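Pyridoxal 5'-phosphate synthase subunit PdxT (Thermus thermophilus, PDB 2YWD) probably hydrolyses glutamine to glutamate and ammonia, which is channelled to the partner subunit PdxS for the synthesis of pyridoxal 5'-phosphate. Local coordinates at residues G61-V66 / P98-L103. Numbering follows the deposited sequence.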
ATOM      1  N   GLY A  61       4.223  10.889  14.810  1.00 16.52           N
ATOM      2  CA  GLY A  61       4.698   9.695  15.490  1.00 16.40           C
ATOM      3  C   GLY A  61       4.089   8.394  14.984  1.00 15.70           C
ATOM      4  O   GLY A  61       4.343   7.324  15.541  1.00 12.51           O
ATOM      5  N   ILE A  62       3.288   8.474  13.928  1.00 13.98           N
ATOM      6  CA  ILE A  62       2.648   7.285  13.374  1.00 13.00           C
ATOM      7  C   ILE A  62       3.668   6.368  12.697  1.00 12.71           C
ATOM      8  O   ILE A  62       3.624   5.150  12.862  1.00 12.27           O
ATOM      9  CB  ILE A  62       1.521   7.687  12.387  1.00 14.16           C
ATOM     10  CG1 ILE A  62       0.381   8.348  13.177  1.00 15.18           C
ATOM     11  CG2 ILE A  62       0.996   6.462  11.637  1.00 15.19           C
ATOM     12  CD1 ILE A  62      -0.697   8.995  12.325  1.00 16.56           C
ATOM     13  N   GLU A  63       4.601   6.956  11.959  1.00 12.83           N
ATOM     14  CA  GLU A  63       5.638   6.187  11.269  1.00 13.25           C
ATOM     15  C   GLU A  63       6.392   5.268  12.239  1.00 13.31           C
ATOM     16  O   GLU A  63       6.477   4.059  12.034  1.00 13.80           O
ATOM     17  CB  GLU A  63       6.634   7.145  10.604  1.00 12.28           C
ATOM     18  CG  GLU A  63       7.777   6.458   9.854  1.00 13.90           C
ATOM     19  CD  GLU A  63       8.935   7.405   9.577  1.00 13.93           C
ATOM     20  OE1 GLU A  63       8.682   8.541   9.128  1.00 14.96           O
ATOM     21  OE2 GLU A  63      10.100   7.009   9.796  1.00 15.66           O
ATOM     22  N   ASP A  64       6.930   5.853  13.302  1.00 13.95           N
ATOM     23  CA  ASP A  64       7.693   5.099  14.286  1.00 14.83           C
ATOM     24  C   ASP A  64       6.894   3.996  14.985  1.00 14.73           C
ATOM     25  O   ASP A  64       7.407   2.895  15.191  1.00 13.74           O
ATOM     26  CB  ASP A  64       8.294   6.073  15.299  1.00 16.37           C
ATOM     27  CG  ASP A  64       9.234   7.075  14.639  1.00 16.27           C
ATOM     28  OD1 ASP A  64       9.354   8.214  15.137  1.00 15.40           O
ATOM     29  OD2 ASP A  64       9.855   6.715  13.617  1.00 15.11           O
ATOM     30  N   GLU A  65       5.642   4.279  15.336  1.00 15.48           N
ATOM     31  CA  GLU A  65       4.805   3.280  16.000  1.00 15.88           C
ATOM     32  C   GLU A  65       4.489   2.145  15.031  1.00 14.99           C
ATOM     33  O   GLU A  65       4.494   0.972  15.408  1.00 15.18           O
ATOM     34  CB  GLU A  65       3.510   3.919  16.503  1.00 18.13           C
ATOM     35  CG  GLU A  65       2.585   2.983  17.286  1.00 20.91           C
ATOM     36  CD  GLU A  65       3.254   2.347  18.498  1.00 22.66           C
ATOM     37  OE1 GLU A  65       4.174   2.965  19.075  1.00 24.05           O
ATOM     38  OE2 GLU A  65       2.849   1.231  18.885  1.00 23.83           O
ATOM     39  N   VAL A  66       4.218   2.487  13.777  1.00 14.60           N
ATOM     40  CA  VAL A  66       3.929   1.462  12.789  1.00 13.20           C
ATOM     41  C   VAL A  66       5.159   0.566  12.614  1.00 13.70           C
ATOM     42  O   VAL A  66       5.037  -0.659  12.552  1.00 13.84           O
ATOM     43  CB  VAL A  66       3.536   2.084  11.431  1.00 13.94           C
ATOM     44  CG1 VAL A  66       3.515   1.018  10.360  1.00 12.99           C
ATOM     45  CG2 VAL A  66       2.160   2.740  11.538  1.00 14.30           C
ATOM     46  N   PRO A  98      10.574  11.395   3.685  1.00 17.16           N
ATOM     47  CA  PRO A  98      10.010  10.750   4.876  1.00 16.38           C
ATOM     48  C   PRO A  98       9.211   9.515   4.469  1.00 16.74           C
ATOM     49  O   PRO A  98       8.346   9.596   3.597  1.00 13.56           O
ATOM     50  CB  PRO A  98       9.119  11.838   5.468  1.00 17.52           C
ATOM     51  CG  PRO A  98       9.819  13.106   5.063  1.00 20.29           C
ATOM     52  CD  PRO A  98      10.206  12.822   3.632  1.00 18.12           C
ATOM     53  N   ARG A  99       9.502   8.377   5.095  1.00 15.70           N
ATOM     54  CA  ARG A  99       8.806   7.136   4.770  1.00 15.30           C
ATOM     55  C   ARG A  99       9.057   6.077   5.832  1.00 14.59           C
ATOM     56  O   ARG A  99       9.948   6.236   6.667  1.00 11.83           O
ATOM     57  CB  ARG A  99       9.292   6.613   3.421  1.00 16.91           C
ATOM     58  CG  ARG A  99      10.781   6.298   3.398  1.00 17.16           C
ATOM     59  CD  ARG A  99      11.227   5.901   2.001  1.00 21.37           C
ATOM     60  NE  ARG A  99      12.641   5.543   1.938  1.00 20.61           N
ATOM     61  CZ  ARG A  99      13.642   6.417   1.936  1.00 23.41           C
ATOM     62  NH1 ARG A  99      13.394   7.720   1.992  1.00 24.80           N
ATOM     63  NH2 ARG A  99      14.898   5.986   1.865  1.00 21.79           N
ATOM     64  N   LEU A 100       8.269   5.003   5.797  1.00 13.59           N
ATOM     65  CA  LEU A 100       8.423   3.905   6.750  1.00 13.84           C
ATOM     66  C   LEU A 100       9.666   3.101   6.374  1.00 13.23           C
ATOM     67  O   LEU A 100      10.514   2.823   7.222  1.00 13.57           O
ATOM     68  CB  LEU A 100       7.190   2.992   6.737  1.00 12.52           C
ATOM     69  CG  LEU A 100       7.277   1.759   7.645  1.00 12.94           C
ATOM     70  CD1 LEU A 100       7.505   2.193   9.094  1.00 13.10           C
ATOM     71  CD2 LEU A 100       5.994   0.945   7.526  1.00 11.86           C
ATOM     72  N   GLY A 101       9.750   2.717   5.102  1.00 12.60           N
ATOM     73  CA  GLY A 101      10.903   1.987   4.605  1.00 13.19           C
ATOM     74  C   GLY A 101      11.127   0.561   5.072  1.00 15.49           C
ATOM     75  O   GLY A 101      12.270   0.111   5.136  1.00 15.79           O
ATOM     76  N   VAL A 102      10.059  -0.165   5.382  1.00 14.82           N
ATOM     77  CA  VAL A 102      10.200  -1.543   5.842  1.00 16.61           C
ATOM     78  C   VAL A 102      10.292  -2.535   4.680  1.00 16.24           C
ATOM     79  O   VAL A 102      10.911  -3.593   4.802  1.00 16.47           O
ATOM     80  CB  VAL A 102       9.017  -1.945   6.765  1.00 18.14           C
ATOM     81  CG1 VAL A 102       7.708  -1.899   5.995  1.00 17.78           C
ATOM     82  CG2 VAL A 102       9.252  -3.334   7.340  1.00 21.52           C
ATOM     83  N   LEU A 103       9.679  -2.191   3.552  1.00 14.14           N
ATOM     84  CA  LEU A 103       9.696  -3.064   2.382  1.00 13.76           C
ATOM     85  C   LEU A 103      11.037  -2.995   1.650  1.00 14.37           C
ATOM     86  O   LEU A 103      11.479  -1.916   1.252  1.00 13.56           O
ATOM     87  CB  LEU A 103       8.565  -2.669   1.428  1.00 16.20           C
ATOM     88  CG  LEU A 103       8.463  -3.439   0.111  1.00 17.01           C
ATOM     89  CD1 LEU A 103       8.098  -4.887   0.395  1.00 17.58           C
ATOM     90  CD2 LEU A 103       7.416  -2.785  -0.783  1.00 17.48           C
TER
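The carboxylate of E63 lies against the backbone carbonyl of R99, an instructive example of two acceptors lying close together, with one arginine, R58, reaching both. Traced outward from the helix, the E63 side chain starts without contact to 98-103 at CB. CG stands anti to the backbone N (chi1 180°), and this carries the chain from the helix toward the loop, where CG lies 3.9 Å from R99 O and slightly farther from L100 CA. The next carbon, CD, is 3.3 Å from the R99 O, and at the tip E63 OE2 approaches that same oxygen to 3.2 Å. Both oxygens are acceptors, and no hydrogen bond joins them; E63 OE1 lies only a little farther from R99 O, at 3.6 Å. Two arginines probably offset the repulsion: R58 makes a salt bridge to E63 OE1 and a weak hydrogen bond to R99 O, while R67, one turn further along the helix, makes a salt bridge to E63 OE2 and a hydrogen bond to L100 O. Held at both oxygens, the buried carboxylate is limited in its rotation and probably stays ionised.

Beneath this polar layer the contact turns apolar. The two methyls of L100 divide the work: CD1 sits 3.6 Å from the backbone O of E63, whereas CD2 meets V66 CG1 at 3.8 Å, the two side chains crossing at about a right angle. L77 of strand 76-80 and W86 of helix 82-87 touch both V66 and L100. The loop leading into strand 103-108 is thus packed on helix 62-71, which together with helix 82-87 and strand 76-80, the strand that runs up to the predicted nucleophile C81, forms part of the α/β fold of class I glutamine amidotransferases.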